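Local atomic coordinates of putative enoyl-CoA hydratase/isomerase (PDB entry 4MI2), a protein that probably isomerises the ring-epoxide of phenylacetyl-CoA during phenylacetate degradation, as an enoyl-CoA hydratase/isomerase family member. Residues R54-S59 / I103-V108. Residues are numbered along the deposited sequence; the frame is centred on the assembly and turned at random.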
ATOM      1  N   ARG B  54     -25.931 -14.343   1.234  1.00 20.57           N
ATOM      2  CA  ARG B  54     -25.723 -12.886   1.306  1.00 20.46           C
ATOM      3  C   ARG B  54     -24.460 -12.507   2.111  1.00 20.05           C
ATOM      4  O   ARG B  54     -24.027 -11.349   2.120  1.00 19.80           O
ATOM      5  CB  ARG B  54     -26.992 -12.168   1.831  1.00 20.72           C
ATOM      6  CG  ARG B  54     -28.305 -12.799   1.350  1.00 21.14           C
ATOM      7  CD  ARG B  54     -29.536 -11.910   1.119  1.00 21.43           C
ATOM      8  NE  ARG B  54     -29.495 -10.523   1.591  1.00 21.51           N
ATOM      9  CZ  ARG B  54     -30.455  -9.909   2.297  1.00 21.82           C
ATOM     10  NH1 ARG B  54     -31.551 -10.553   2.695  1.00 22.15           N
ATOM     11  NH2 ARG B  54     -30.313  -8.627   2.633  1.00 21.73           N
ATOM     12  N   ALA B  55     -23.874 -13.497   2.775  1.00 19.90           N
ATOM     13  CA  ALA B  55     -22.582 -13.337   3.450  1.00 19.64           C
ATOM     14  C   ALA B  55     -22.030 -14.710   3.789  1.00 19.43           C
ATOM     15  O   ALA B  55     -22.777 -15.687   3.860  1.00 19.43           O
ATOM     16  CB  ALA B  55     -22.712 -12.494   4.717  1.00 19.62           C
ATOM     17  N   VAL B  56     -20.719 -14.762   4.004  1.00 19.23           N
ATOM     18  CA  VAL B  56     -20.018 -15.995   4.319  1.00 19.18           C
ATOM     19  C   VAL B  56     -19.214 -15.795   5.600  1.00 19.36           C
ATOM     20  O   VAL B  56     -18.611 -14.737   5.812  1.00 19.05           O
ATOM     21  CB  VAL B  56     -19.073 -16.404   3.178  1.00 18.98           C
ATOM     22  CG1 VAL B  56     -18.272 -17.648   3.536  1.00 18.93           C
ATOM     23  CG2 VAL B  56     -19.863 -16.628   1.905  1.00 19.23           C
ATOM     24  N   VAL B  57     -19.226 -16.808   6.460  1.00 19.71           N
ATOM     25  CA  VAL B  57     -18.376 -16.804   7.634  1.00 19.94           C
ATOM     26  C   VAL B  57     -17.544 -18.087   7.648  1.00 20.21           C
ATOM     27  O   VAL B  57     -18.062 -19.203   7.529  1.00 20.42           O
ATOM     28  CB  VAL B  57     -19.153 -16.564   8.954  1.00 20.28           C
ATOM     29  CG1 VAL B  57     -20.337 -17.504   9.103  1.00 20.53           C
ATOM     30  CG2 VAL B  57     -18.222 -16.665  10.161  1.00 20.29           C
ATOM     31  N   MET B  58     -16.240 -17.889   7.765  1.00 20.27           N
ATOM     32  CA  MET B  58     -15.267 -18.961   7.791  1.00 20.55           C
ATOM     33  C   MET B  58     -14.751 -19.062   9.235  1.00 20.07           C
ATOM     34  O   MET B  58     -14.352 -18.059   9.826  1.00 19.59           O
ATOM     35  CB  MET B  58     -14.147 -18.612   6.802  1.00 21.08           C
ATOM     36  CG  MET B  58     -13.460 -19.776   6.114  1.00 21.98           C
ATOM     37  SD  MET B  58     -12.885 -19.362   4.434  1.00 22.72           S
ATOM     38  CE  MET B  58     -11.976 -17.833   4.717  1.00 22.51           C
ATOM     39  N   SER B  59     -14.804 -20.267   9.807  1.00 19.94           N
ATOM     40  CA  SER B  59     -14.314 -20.508  11.161  1.00 20.00           C
ATOM     41  C   SER B  59     -13.687 -21.891  11.273  1.00 19.95           C
ATOM     42  O   SER B  59     -13.614 -22.622  10.287  1.00 19.53           O
ATOM     43  CB  SER B  59     -15.453 -20.342  12.181  1.00 20.34           C
ATOM     44  OG  SER B  59     -16.498 -21.261  11.936  1.00 20.41           O
ATOM     45  N   ILE B 103     -16.320 -15.551  -4.651  1.00 18.58           N
ATOM     46  CA  ILE B 103     -17.476 -15.194  -3.825  1.00 18.67           C
ATOM     47  C   ILE B 103     -17.719 -13.687  -3.929  1.00 18.98           C
ATOM     48  O   ILE B 103     -16.854 -12.887  -3.584  1.00 18.79           O
ATOM     49  CB  ILE B 103     -17.291 -15.622  -2.348  1.00 18.31           C
ATOM     50  CG1 ILE B 103     -17.061 -17.132  -2.266  1.00 18.30           C
ATOM     51  CG2 ILE B 103     -18.510 -15.233  -1.509  1.00 18.40           C
ATOM     52  CD1 ILE B 103     -16.919 -17.677  -0.856  1.00 18.20           C
ATOM     53  N   LYS B 104     -18.897 -13.300  -4.408  1.00 19.60           N
ATOM     54  CA  LYS B 104     -19.186 -11.881  -4.634  1.00 20.02           C
ATOM     55  C   LYS B 104     -19.605 -11.137  -3.363  1.00 19.61           C
ATOM     56  O   LYS B 104     -19.405  -9.929  -3.260  1.00 19.62           O
ATOM     57  CB  LYS B 104     -20.269 -11.726  -5.697  1.00 20.92           C
ATOM     58  CG  LYS B 104     -19.903 -12.312  -7.053  1.00 21.76           C
ATOM     59  CD  LYS B 104     -21.047 -12.112  -8.049  1.00 22.86           C
ATOM     60  CE  LYS B 104     -21.269 -13.331  -8.944  1.00 23.68           C
ATOM     61  NZ  LYS B 104     -20.258 -13.399 -10.036  1.00 23.98           N
ATOM     62  N   VAL B 105     -20.187 -11.860  -2.408  1.00 19.18           N
ATOM     63  CA  VAL B 105     -20.725 -11.253  -1.189  1.00 18.97           C
ATOM     64  C   VAL B 105     -19.622 -11.154  -0.136  1.00 18.56           C
ATOM     65  O   VAL B 105     -18.518 -11.663  -0.352  1.00 18.30           O
ATOM     66  CB  VAL B 105     -21.972 -12.020  -0.676  1.00 19.11           C
ATOM     67  CG1 VAL B 105     -22.938 -12.256  -1.835  1.00 19.42           C
ATOM     68  CG2 VAL B 105     -21.604 -13.341  -0.018  1.00 18.92           C
ATOM     69  N   PRO B 106     -19.895 -10.463   0.987  1.00 18.35           N
ATOM     70  CA  PRO B 106     -18.857 -10.287   1.992  1.00 17.98           C
ATOM     71  C   PRO B 106     -18.454 -11.585   2.685  1.00 17.62           C
ATOM     72  O   PRO B 106     -19.303 -12.407   2.978  1.00 17.55           O
ATOM     73  CB  PRO B 106     -19.497  -9.315   2.989  1.00 18.30           C
ATOM     74  CG  PRO B 106     -20.522  -8.570   2.190  1.00 18.54           C
ATOM     75  CD  PRO B 106     -21.067  -9.611   1.261  1.00 18.62           C
ATOM     76  N   VAL B 107     -17.156 -11.750   2.933  1.00 17.32           N
ATOM     77  CA  VAL B 107     -16.617 -12.953   3.580  1.00 17.10           C
ATOM     78  C   VAL B 107     -15.909 -12.525   4.845  1.00 16.92           C
ATOM     79  O   VAL B 107     -15.033 -11.667   4.797  1.00 16.87           O
ATOM     80  CB  VAL B 107     -15.604 -13.685   2.676  1.00 16.97           C
ATOM     81  CG1 VAL B 107     -15.038 -14.916   3.378  1.00 16.95           C
ATOM     82  CG2 VAL B 107     -16.250 -14.076   1.360  1.00 17.07           C
ATOM     83  N   VAL B 108     -16.308 -13.121   5.966  1.00 17.05           N
ATOM     84  CA  VAL B 108     -15.758 -12.834   7.280  1.00 17.01           C
ATOM     85  C   VAL B 108     -15.052 -14.090   7.752  1.00 16.99           C
ATOM     86  O   VAL B 108     -15.525 -15.194   7.481  1.00 16.95           O
ATOM     87  CB  VAL B 108     -16.881 -12.501   8.280  1.00 17.34           C
ATOM     88  CG1 VAL B 108     -16.309 -12.036   9.617  1.00 17.45           C
ATOM     89  CG2 VAL B 108     -17.816 -11.448   7.700  1.00 17.52           C
TER
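Three peptide carbonyls are the flat groups that join these strands, and each is met differently. V108 O takes the N-H of M58 in the carbonyl plane (N to O 2.8 Å), while P106 O receives V56 N nearly along its C=O axis, N to O 2.9 Å. The donor at V56 O stands above the plane instead: V108 N lies 25° out of it, yet the N-H...O line is nearly straight at 167°. Each of the three oxygens also receives a weaker CA-H...O contact, with V57 CA to V108 O at 3.3 Å. The P106 ring meets 54-59 through CD, 3.5 Å from R54 O, and also packs on L206 and F214 of its own chain and on L170 of a second subunit. This is a parallel pair, V56 beside V107 and V57 beside V108, in the middle of the crotonase-fold sheet; the largely helical chain between the strands makes it a beta-alpha-beta crossover. On the face bearing V56 and V107, V56 CG2, anti to its carbonyl carbon, meets I103 CG2 tip to tip at 3.9 Å. V107 CG2 sits 4.1 Å from V56 CB. V57 and V108 share the opposite face, where helix 195-207 packs on V57. Where the chain enters the second strand, V105 lays CG2 against the backbone, 3.6 Å from A55 N, and K218 NZ binds the carbonyl oxygens of I103 and V105.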